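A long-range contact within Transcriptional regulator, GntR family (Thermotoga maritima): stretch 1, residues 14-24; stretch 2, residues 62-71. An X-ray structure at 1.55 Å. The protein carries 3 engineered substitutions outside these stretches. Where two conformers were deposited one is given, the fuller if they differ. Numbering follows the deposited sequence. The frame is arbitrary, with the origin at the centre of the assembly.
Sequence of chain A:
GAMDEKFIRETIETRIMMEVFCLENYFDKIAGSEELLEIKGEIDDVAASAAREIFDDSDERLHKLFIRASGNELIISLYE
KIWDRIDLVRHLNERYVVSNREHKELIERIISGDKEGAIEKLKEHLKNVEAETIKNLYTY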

# COMPACT_ATOMS: atom_id res chain seq x y z
N THR A 14 3.19 6.02 -4.12
CA THR A 14 3.60 4.71 -3.59
C THR A 14 4.01 4.81 -2.15
O THR A 14 3.66 3.95 -1.31
CB THR A 14 4.71 4.09 -4.47
OG1 THR A 14 4.21 3.97 -5.80
CG2 THR A 14 5.13 2.74 -3.96
N ARG A 15 4.73 5.85 -1.75
CA ARG A 15 5.08 6.06 -0.36
C ARG A 15 3.86 6.27 0.51
O ARG A 15 3.81 5.73 1.63
CB ARG A 15 6.02 7.28 -0.22
CG ARG A 15 7.39 7.06 -0.80
CD ARG A 15 8.32 8.25 -0.53
NE ARG A 15 8.63 8.36 0.86
CZ ARG A 15 9.29 9.37 1.43
NH1 ARG A 15 9.87 10.30 0.68
NH2 ARG A 15 9.42 9.38 2.74
N ILE A 16 2.88 7.04 0.04
CA ILE A 16 1.63 7.29 0.82
C ILE A 16 0.98 5.93 1.05
O ILE A 16 0.64 5.57 2.19
CB ILE A 16 0.71 8.27 0.14
CG1 ILE A 16 1.31 9.71 0.14
CG2 ILE A 16 -0.64 8.28 0.82
CD1 ILE A 16 0.59 10.67 -0.72
N MET A 17 0.80 5.16 -0.03
CA MET A 17 0.21 3.81 0.06
C MET A 17 0.86 2.98 1.17
O MET A 17 0.14 2.39 2.02
CB MET A 17 0.26 3.11 -1.30
CG MET A 17 -0.26 1.65 -1.28
SD MET A 17 -0.09 0.86 -2.86
CE MET A 17 1.68 0.69 -2.95
N MET A 18 2.18 2.83 1.12
CA MET A 18 2.87 1.90 2.00
C MET A 18 3.02 2.49 3.40
O MET A 18 2.77 1.83 4.41
CB MET A 18 4.23 1.53 1.43
CG MET A 18 4.15 0.84 0.07
SD MET A 18 5.73 0.37 -0.62
CE MET A 18 6.12 -0.95 0.38
N GLU A 19 3.49 3.73 3.50
CA GLU A 19 3.80 4.32 4.83
C GLU A 19 2.55 4.54 5.65
O GLU A 19 2.53 4.30 6.85
CB GLU A 19 4.65 5.59 4.66
CG GLU A 19 5.96 5.38 3.98
CD GLU A 19 6.78 6.65 3.98
OE1 GLU A 19 6.51 7.48 4.88
OE2 GLU A 19 7.70 6.81 3.15
N VAL A 20 1.49 5.06 5.05
CA VAL A 20 0.25 5.32 5.76
C VAL A 20 -0.36 3.99 6.18
O VAL A 20 -0.87 3.88 7.29
CB VAL A 20 -0.73 6.17 4.95
CG1 VAL A 20 -2.14 6.17 5.59
CG2 VAL A 20 -0.18 7.60 4.76
N PHE A 21 -0.35 2.98 5.30
CA PHE A 21 -0.87 1.68 5.71
C PHE A 21 -0.15 1.21 6.97
O PHE A 21 -0.79 0.69 7.88
CB PHE A 21 -0.67 0.62 4.59
CG PHE A 21 -1.20 -0.74 4.96
CD1 PHE A 21 -2.52 -1.05 4.74
CD2 PHE A 21 -0.38 -1.73 5.48
CE1 PHE A 21 -3.03 -2.32 5.01
CE2 PHE A 21 -0.91 -2.96 5.83
CZ PHE A 21 -2.20 -3.25 5.58
N CYS A 22 1.17 1.28 6.99
CA CYS A 22 1.92 0.77 8.15
C CYS A 22 1.70 1.62 9.41
O CYS A 22 1.50 1.09 10.50
CB CYS A 22 3.39 0.61 7.82
SG CYS A 22 3.71 -0.67 6.60
N LEU A 23 1.75 2.95 9.27
CA LEU A 23 1.43 3.81 10.40
C LEU A 23 0.04 3.55 10.99
O LEU A 23 -0.16 3.49 12.23
CB LEU A 23 1.59 5.32 10.01
CG LEU A 23 1.37 6.32 11.16
CD1 LEU A 23 2.30 6.09 12.37
CD2 LEU A 23 1.50 7.73 10.57
N GLU A 24 -0.97 3.39 10.14
CA GLU A 24 -2.33 3.16 10.57
C GLU A 24 -2.45 1.82 11.29
O GLU A 24 -3.09 1.72 12.34
CB GLU A 24 -3.23 3.12 9.31
CG GLU A 24 -3.70 4.46 8.78
CD GLU A 24 -4.59 4.45 7.51
OE1 GLU A 24 -5.28 5.48 7.25
OE2 GLU A 24 -4.57 3.45 6.76
N LEU A 62 13.15 7.48 9.96
CA LEU A 62 11.77 7.62 10.43
C LEU A 62 10.84 6.87 9.48
O LEU A 62 9.98 6.13 9.94
CB LEU A 62 11.40 9.12 10.51
CG LEU A 62 9.99 9.37 11.02
CD1 LEU A 62 9.75 8.81 12.40
CD2 LEU A 62 9.70 10.83 10.98
N HIS A 63 10.99 7.11 8.19
CA HIS A 63 10.05 6.51 7.22
C HIS A 63 10.28 5.01 7.12
O HIS A 63 9.28 4.26 7.05
CB HIS A 63 10.13 7.23 5.89
CG HIS A 63 9.66 8.64 5.98
ND1 HIS A 63 8.34 9.02 5.83
CD2 HIS A 63 10.33 9.78 6.30
CE1 HIS A 63 8.22 10.32 6.05
NE2 HIS A 63 9.43 10.79 6.33
N LYS A 64 11.51 4.54 7.18
CA LYS A 64 11.78 3.08 7.24
C LYS A 64 11.24 2.48 8.52
O LYS A 64 10.85 1.30 8.46
CB LYS A 64 13.25 2.76 7.05
CG LYS A 64 13.65 2.93 5.62
CD LYS A 64 15.07 2.55 5.37
CE LYS A 64 15.34 2.35 3.87
NZ LYS A 64 16.78 2.07 3.67
N LEU A 65 11.20 3.20 9.65
CA LEU A 65 10.68 2.66 10.91
C LEU A 65 9.21 2.33 10.74
O LEU A 65 8.73 1.27 11.23
CB LEU A 65 10.83 3.70 12.08
CG LEU A 65 10.05 3.38 13.37
CD1 LEU A 65 10.50 2.15 13.98
CD2 LEU A 65 10.17 4.54 14.32
N PHE A 66 8.47 3.17 10.06
CA PHE A 66 7.00 2.95 9.93
C PHE A 66 6.82 1.61 9.23
O PHE A 66 5.99 0.78 9.63
CB PHE A 66 6.34 4.05 9.11
CG PHE A 66 6.41 5.44 9.74
CD1 PHE A 66 6.57 5.63 11.09
CD2 PHE A 66 6.34 6.55 8.92
CE1 PHE A 66 6.65 6.93 11.65
CE2 PHE A 66 6.40 7.83 9.50
CZ PHE A 66 6.54 7.98 10.82
N ILE A 67 7.60 1.40 8.19
CA ILE A 67 7.50 0.17 7.36
C ILE A 67 7.94 -1.04 8.19
O ILE A 67 7.25 -2.11 8.21
CB ILE A 67 8.34 0.31 6.12
CG1 ILE A 67 7.82 1.46 5.24
CG2 ILE A 67 8.46 -1.01 5.34
CD1 ILE A 67 6.49 1.21 4.54
N ARG A 68 9.06 -0.91 8.89
CA ARG A 68 9.65 -2.00 9.65
C ARG A 68 8.71 -2.49 10.75
O ARG A 68 8.68 -3.69 11.03
CB ARG A 68 11.03 -1.58 10.20
CG ARG A 68 11.67 -2.55 11.16
CD ARG A 68 12.11 -3.81 10.54
NE ARG A 68 13.21 -3.64 9.60
CZ ARG A 68 13.83 -4.65 8.99
NH1 ARG A 68 13.45 -5.89 9.24
NH2 ARG A 68 14.82 -4.41 8.16
N ALA A 69 7.93 -1.59 11.35
CA ALA A 69 7.06 -1.90 12.47
C ALA A 69 5.96 -2.90 12.05
O ALA A 69 5.38 -3.54 12.91
CB ALA A 69 6.45 -0.58 13.05
N SER A 70 5.67 -3.00 10.75
CA SER A 70 4.70 -4.02 10.26
C SER A 70 5.16 -5.42 10.57
O SER A 70 4.35 -6.35 10.69
CB SER A 70 4.44 -3.88 8.75
OG SER A 70 5.57 -4.26 8.03
N GLY A 71 6.46 -5.64 10.62
CA GLY A 71 7.01 -6.99 10.70
C GLY A 71 6.71 -7.84 9.49
O GLY A 71 6.97 -9.05 9.58

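Two helical segments of one chain, at least 43 residues apart in sequence wherever they touch, cross at 62° with their axes 8.2 Å apart at closest approach, burying 447 Å² between them. Phe66, Cys22 and Ile67 cover the most surface. The CA atoms come nearest at the pairs Cys22–Ile67 and Leu23–Phe66, 5.7 Å in each. Cys22 points its CA-to-CB bond toward the second stretch, and its small side chain suits this close passage: CB lies 3.2 Å from Phe66 O, while SG packs 3.9 Å from Ile67 CD1 and 3.9 Å from Ser70 CB. Ile67 starts sideways, but chi1 and chi2, both m, bring CD1 back to the first helix, where it rests 3.9 Å from Met18 CB and 3.8 Å from Met18 O; an apolar methyl suits this contact, which includes Met18 CB. The CA-to-CB bond of Phe66, with chi1 m, also points toward the first helix. Its apolar ring meets Leu23, Phe66 CD1 lying 4.5 Å from Leu23 CD1, and Glu19 OE1 lies at the ring edge, 4.1 Å from Phe66 CD2.

Beside this apolar patch sits a buried polar cluster. His63 ND1 donates a nearly straight hydrogen bond (168°) to Glu19 OE1 at 2.6 Å, the carboxylate oxygen lying near the plane of the imidazole. One helical turn before Glu19, Arg15 forms a salt bridge with it, Arg15 NE to Glu19 OE2 at 2.9 Å, and Arg15 NH2 adds a hydrogen bond to Glu19 OE2 at 3.1 Å. The carboxylate thus joins both partners, one through each oxygen, and its charge is balanced by the guanidinium. Arg15 NH2 also lies over one face of the His63 ring. At the far end, Ser70 turns its hydroxyl back onto its own stretch, Ser70 OG donating to Ile67 O at 2.7 Å.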